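Local coordinates for uncharacterized protein (PDB 4ZKQ) that probably binds chemokines as a decoy receptor encoded by a rodent gammaherpesvirus, at residues A[203-217]-A[232-246]. Residues are numbered along the deposited sequence; the frame is centred on the assembly and turned at random. Where two conformers were deposited one is given.
With NAG (2-acetamido-2-deoxy-beta-D-glucopyranose), chain B; NAG (2-acetamido-2-deoxy-beta-D-glucopyranose), chain C.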
# COMPACT_ATOMS: atom_id res chain seq x y z
N LEU A 203 -5.58 -5.28 25.15
CA LEU A 203 -6.18 -3.95 25.21
C LEU A 203 -7.43 -3.96 26.06
O LEU A 203 -8.13 -4.96 26.15
CB LEU A 203 -6.55 -3.46 23.81
CG LEU A 203 -5.46 -3.16 22.79
CD1 LEU A 203 -6.12 -2.73 21.49
CD2 LEU A 203 -4.51 -2.09 23.30
N GLU A 204 -7.75 -2.82 26.66
CA GLU A 204 -9.02 -2.67 27.34
C GLU A 204 -10.15 -2.54 26.32
O GLU A 204 -10.00 -1.85 25.30
CB GLU A 204 -8.99 -1.45 28.27
CG GLU A 204 -7.87 -1.51 29.29
CD GLU A 204 -7.84 -2.83 30.04
OE1 GLU A 204 -8.83 -3.15 30.73
OE2 GLU A 204 -6.83 -3.56 29.93
N ASN A 205 -11.26 -3.21 26.59
CA ASN A 205 -12.42 -3.24 25.70
C ASN A 205 -12.03 -3.73 24.30
O ASN A 205 -12.52 -3.23 23.29
CB ASN A 205 -13.08 -1.86 25.65
CG ASN A 205 -14.13 -1.70 26.74
OD1 ASN A 205 -14.13 -2.45 27.71
ND2 ASN A 205 -15.03 -0.73 26.57
N GLN A 206 -11.18 -4.75 24.27
CA GLN A 206 -10.64 -5.26 23.03
C GLN A 206 -11.73 -5.77 22.11
O GLN A 206 -12.58 -6.57 22.51
CB GLN A 206 -9.62 -6.36 23.29
CG GLN A 206 -8.95 -6.86 22.02
CD GLN A 206 -7.68 -7.63 22.28
OE1 GLN A 206 -6.88 -7.27 23.15
NE2 GLN A 206 -7.48 -8.70 21.53
N THR A 207 -11.69 -5.29 20.88
CA THR A 207 -12.67 -5.62 19.86
C THR A 207 -11.92 -6.05 18.61
O THR A 207 -11.08 -5.31 18.12
CB THR A 207 -13.58 -4.42 19.55
OG1 THR A 207 -14.17 -3.95 20.77
CG2 THR A 207 -14.68 -4.79 18.57
N CYS A 208 -12.21 -7.25 18.12
CA CYS A 208 -11.48 -7.81 16.99
C CYS A 208 -12.30 -7.74 15.70
O CYS A 208 -13.48 -8.07 15.68
CB CYS A 208 -11.07 -9.25 17.28
SG CYS A 208 -9.89 -9.39 18.65
N ILE A 209 -11.63 -7.31 14.64
CA ILE A 209 -12.24 -7.12 13.33
C ILE A 209 -11.42 -7.82 12.27
O ILE A 209 -10.19 -7.68 12.24
CB ILE A 209 -12.34 -5.63 12.94
CG1 ILE A 209 -13.06 -4.82 14.01
CG2 ILE A 209 -13.04 -5.46 11.59
CD1 ILE A 209 -12.33 -3.54 14.33
N ALA A 210 -12.10 -8.57 11.41
CA ALA A 210 -11.48 -9.15 10.23
C ALA A 210 -11.86 -8.30 9.02
O ALA A 210 -13.04 -8.04 8.79
CB ALA A 210 -11.91 -10.59 10.04
N THR A 211 -10.85 -7.83 8.29
CA THR A 211 -11.07 -7.07 7.06
C THR A 211 -10.49 -7.87 5.91
O THR A 211 -9.30 -8.15 5.88
CB THR A 211 -10.41 -5.68 7.11
OG1 THR A 211 -11.01 -4.91 8.16
CG2 THR A 211 -10.59 -4.93 5.78
N THR A 212 -11.35 -8.26 4.97
CA THR A 212 -10.90 -9.00 3.79
C THR A 212 -10.81 -8.05 2.61
O THR A 212 -11.78 -7.39 2.25
CB THR A 212 -11.84 -10.18 3.48
OG1 THR A 212 -11.95 -11.01 4.65
CG2 THR A 212 -11.30 -11.03 2.33
N LEU A 213 -9.61 -7.96 2.03
CA LEU A 213 -9.36 -7.15 0.85
C LEU A 213 -9.25 -8.07 -0.36
O LEU A 213 -8.42 -8.97 -0.38
CB LEU A 213 -8.07 -6.34 1.02
CG LEU A 213 -8.01 -5.42 2.24
CD1 LEU A 213 -6.60 -4.86 2.43
CD2 LEU A 213 -9.02 -4.30 2.12
N SER A 214 -10.10 -7.84 -1.36
CA SER A 214 -10.10 -8.67 -2.56
C SER A 214 -9.99 -7.79 -3.80
O SER A 214 -10.87 -6.97 -4.04
CB SER A 214 -11.36 -9.52 -2.63
OG SER A 214 -11.57 -10.23 -1.42
N LYS A 215 -8.92 -7.97 -4.56
CA LYS A 215 -8.67 -7.19 -5.76
C LYS A 215 -8.68 -8.08 -6.99
O LYS A 215 -8.04 -9.14 -7.02
CB LYS A 215 -7.34 -6.46 -5.67
CG LYS A 215 -6.90 -5.82 -6.99
CD LYS A 215 -5.62 -4.99 -6.83
CE LYS A 215 -5.87 -3.67 -6.09
NZ LYS A 215 -4.60 -2.95 -5.77
N LYS A 216 -9.39 -7.64 -8.02
CA LYS A 216 -9.34 -8.34 -9.30
C LYS A 216 -8.09 -7.91 -10.06
O LYS A 216 -8.01 -6.82 -10.62
CB LYS A 216 -10.59 -8.07 -10.14
CG LYS A 216 -10.56 -8.81 -11.48
CD LYS A 216 -11.85 -8.66 -12.26
CE LYS A 216 -11.79 -9.40 -13.60
NZ LYS A 216 -12.95 -9.06 -14.47
N ILE A 217 -7.11 -8.80 -10.05
CA ILE A 217 -5.85 -8.57 -10.73
C ILE A 217 -5.21 -9.93 -10.92
O ILE A 217 -5.23 -10.76 -10.01
CB ILE A 217 -4.94 -7.60 -9.94
CG1 ILE A 217 -3.68 -7.24 -10.74
CG2 ILE A 217 -4.56 -8.20 -8.59
CD1 ILE A 217 -2.98 -5.99 -10.23
N GLN A 232 -6.35 -15.12 -10.15
CA GLN A 232 -7.15 -14.07 -10.77
C GLN A 232 -7.56 -12.99 -9.78
O GLN A 232 -7.99 -11.90 -10.16
CB GLN A 232 -8.41 -14.65 -11.40
CG GLN A 232 -8.19 -15.53 -12.60
CD GLN A 232 -9.50 -15.96 -13.23
OE1 GLN A 232 -9.91 -15.43 -14.26
NE2 GLN A 232 -10.17 -16.92 -12.60
N VAL A 233 -7.46 -13.33 -8.50
CA VAL A 233 -7.88 -12.46 -7.42
C VAL A 233 -6.82 -12.45 -6.33
O VAL A 233 -6.36 -13.50 -5.89
CB VAL A 233 -9.23 -12.91 -6.84
CG1 VAL A 233 -9.58 -12.14 -5.58
CG2 VAL A 233 -10.31 -12.76 -7.89
N SER A 234 -6.44 -11.25 -5.91
CA SER A 234 -5.51 -11.07 -4.81
C SER A 234 -6.31 -10.85 -3.54
O SER A 234 -7.05 -9.88 -3.44
CB SER A 234 -4.57 -9.89 -5.08
OG SER A 234 -3.71 -9.67 -3.99
N THR A 235 -6.18 -11.77 -2.59
CA THR A 235 -6.92 -11.69 -1.34
C THR A 235 -5.98 -11.52 -0.15
O THR A 235 -5.00 -12.23 -0.02
CB THR A 235 -7.77 -12.94 -1.11
OG1 THR A 235 -8.62 -13.17 -2.24
CG2 THR A 235 -8.61 -12.79 0.14
N ARG A 236 -6.33 -10.58 0.72
CA ARG A 236 -5.56 -10.28 1.92
C ARG A 236 -6.55 -10.12 3.07
O ARG A 236 -7.57 -9.44 2.93
CB ARG A 236 -4.71 -9.02 1.71
CG ARG A 236 -4.02 -8.45 2.95
CD ARG A 236 -3.05 -7.32 2.58
NE ARG A 236 -2.60 -6.58 3.76
CZ ARG A 236 -2.54 -5.25 3.87
NH1 ARG A 236 -2.88 -4.47 2.85
NH2 ARG A 236 -2.12 -4.70 5.00
N VAL A 237 -6.26 -10.77 4.20
CA VAL A 237 -7.13 -10.66 5.37
C VAL A 237 -6.37 -10.01 6.50
O VAL A 237 -5.33 -10.50 6.94
CB VAL A 237 -7.65 -12.04 5.82
CG1 VAL A 237 -8.48 -11.89 7.09
CG2 VAL A 237 -8.48 -12.68 4.73
N LEU A 238 -6.90 -8.89 6.97
CA LEU A 238 -6.36 -8.20 8.13
C LEU A 238 -7.11 -8.64 9.37
O LEU A 238 -8.34 -8.70 9.36
CB LEU A 238 -6.48 -6.69 7.99
CG LEU A 238 -6.21 -6.08 6.62
CD1 LEU A 238 -6.43 -4.58 6.68
CD2 LEU A 238 -4.81 -6.39 6.16
N LEU A 239 -6.38 -8.96 10.43
CA LEU A 239 -6.99 -9.22 11.71
C LEU A 239 -6.52 -8.14 12.68
O LEU A 239 -5.34 -8.05 12.99
CB LEU A 239 -6.63 -10.61 12.22
CG LEU A 239 -7.41 -11.08 13.45
CD1 LEU A 239 -8.92 -11.11 13.19
CD2 LEU A 239 -6.92 -12.44 13.90
N THR A 240 -7.47 -7.32 13.13
CA THR A 240 -7.16 -6.12 13.88
C THR A 240 -7.90 -6.05 15.21
O THR A 240 -9.11 -6.24 15.25
CB THR A 240 -7.53 -4.87 13.07
OG1 THR A 240 -6.98 -4.97 11.75
CG2 THR A 240 -6.98 -3.62 13.75
N ALA A 241 -7.16 -5.77 16.28
CA ALA A 241 -7.74 -5.49 17.59
C ALA A 241 -7.84 -3.99 17.85
O ALA A 241 -6.83 -3.28 17.78
CB ALA A 241 -6.92 -6.15 18.69
N LEU A 242 -9.05 -3.51 18.12
CA LEU A 242 -9.26 -2.13 18.57
C LEU A 242 -9.49 -2.10 20.07
O LEU A 242 -10.06 -3.04 20.63
CB LEU A 242 -10.46 -1.51 17.86
CG LEU A 242 -10.41 -1.46 16.34
CD1 LEU A 242 -11.60 -0.68 15.82
CD2 LEU A 242 -9.12 -0.83 15.86
N GLY A 243 -9.09 -1.01 20.72
CA GLY A 243 -9.27 -0.87 22.15
C GLY A 243 -8.42 0.23 22.74
O GLY A 243 -7.96 1.12 22.03
N PHE A 244 -8.22 0.18 24.06
CA PHE A 244 -7.45 1.21 24.76
C PHE A 244 -6.33 0.58 25.56
O PHE A 244 -6.53 -0.44 26.22
CB PHE A 244 -8.35 2.03 25.67
CG PHE A 244 -9.61 2.52 25.01
CD1 PHE A 244 -10.72 1.70 24.95
CD2 PHE A 244 -9.67 3.78 24.45
CE1 PHE A 244 -11.88 2.15 24.34
CE2 PHE A 244 -10.83 4.23 23.84
CZ PHE A 244 -11.93 3.41 23.78
N TYR A 245 -5.17 1.22 25.51
CA TYR A 245 -4.02 0.79 26.28
C TYR A 245 -4.36 0.84 27.76
O TYR A 245 -4.97 1.80 28.22
CB TYR A 245 -2.81 1.68 25.98
CG TYR A 245 -1.52 1.19 26.58
CD1 TYR A 245 -0.86 0.10 26.03
CD2 TYR A 245 -0.95 1.82 27.67
CE1 TYR A 245 0.32 -0.36 26.57
CE2 TYR A 245 0.24 1.36 28.22
CZ TYR A 245 0.87 0.27 27.65
OH TYR A 245 2.05 -0.19 28.18
N LYS A 246 -3.98 -0.20 28.49
CA LYS A 246 -4.13 -0.17 29.93
C LYS A 246 -3.05 0.71 30.56
O LYS A 246 -1.86 0.38 30.48
CB LYS A 246 -4.06 -1.60 30.47
CG LYS A 246 -4.09 -1.71 31.96
CD LYS A 246 -5.15 -0.82 32.49
CE LYS A 246 -5.58 -1.27 33.84
NZ LYS A 246 -4.48 -1.79 34.72
C1 NAG B . -16.08 -0.54 27.56
C2 NAG B . -15.62 -0.33 28.96
C3 NAG B . -15.95 1.10 29.41
C4 NAG B . -15.65 2.05 28.27
C5 NAG B . -16.69 1.82 27.19
C6 NAG B . -16.17 2.18 25.81
C7 NAG B . -15.56 -2.28 30.53
C8 NAG B . -16.31 -3.26 31.36
N2 NAG B . -16.28 -1.28 29.78
O3 NAG B . -15.17 1.44 30.52
O4 NAG B . -15.70 3.36 28.80
O5 NAG B . -17.08 0.46 27.18
O6 NAG B . -16.91 3.30 25.31
O7 NAG B . -14.34 -2.34 30.49
C1 NAG C . -14.82 4.36 28.21
C2 NAG C . -13.39 3.96 28.14
C3 NAG C . -12.55 5.16 27.66
C4 NAG C . -13.14 5.85 26.42
C5 NAG C . -14.64 5.99 26.49
C6 NAG C . -15.18 6.40 25.13
C7 NAG C . -11.69 2.87 29.59
C8 NAG C . -11.23 2.46 30.95
N2 NAG C . -12.94 3.56 29.42
O3 NAG C . -11.27 4.71 27.34
O4 NAG C . -12.56 7.13 26.30
O5 NAG C . -15.23 4.76 26.88
O6 NAG C . -16.59 6.49 25.17
O7 NAG C . -11.00 2.61 28.62
O HOH W 1 -9.33 -5.42 10.30
O HOH W 2 -11.14 -13.02 -1.81
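I209 reaches diagonally across to L242 on the neighbouring strand, with CD1 only 3.3 Å from L242 CD1, a tight methyl-to-methyl contact. CG1 of I209 lies anti to its carbonyl carbon (chi1 -54°), which carries the tip of the chain past T240, its direct pair, to the next residue on that face. Further along the same face L213 CD1 meets L238 CD1 at 4.3 Å and also lies beside the R236 guanidinium, 3.8 Å from NH1. L213 and R236 run side by side, and R236 NH1 goes on to bond the carbonyl of S76, while P74 packs on both side chains.

Among these apolar groups a water bridges the buried T211 and T240, bonding both OG1 hydroxyls and donating to I209 O (3.1 Å), and so ties both strands together. On the face of A210 and L239, a second water joins S214 OG to T235 OG1, and T212 CG2 touches T235 CG2 diagonally at 3.9 Å.

Paired backbone bonds run from T207–L242 to K215–S234, and L213 N to R236 O is nearly straight at 174°. Where the second strand turns its corner at Q232, the last bond, I217 N to Q232 O, is longer at 3.2 Å, its donor above the carbonyl plane. At the other end the chain makes a type II turn from L203 to Q206, and Q206 OE1 accepts from L203 N and V202 N. N205 carries the N-linked glycan here, and O3 of the second sugar stands over the centre of the F244 ring, 3.4 Å above its plane.

The whole is a long, twisted antiparallel strand pair, interrupted by a beta bulge between E204 and T207, beyond which E204 and F244 pair again one residue out of step, within the large mixed sheet that also takes in strands 190-195 and 260-263.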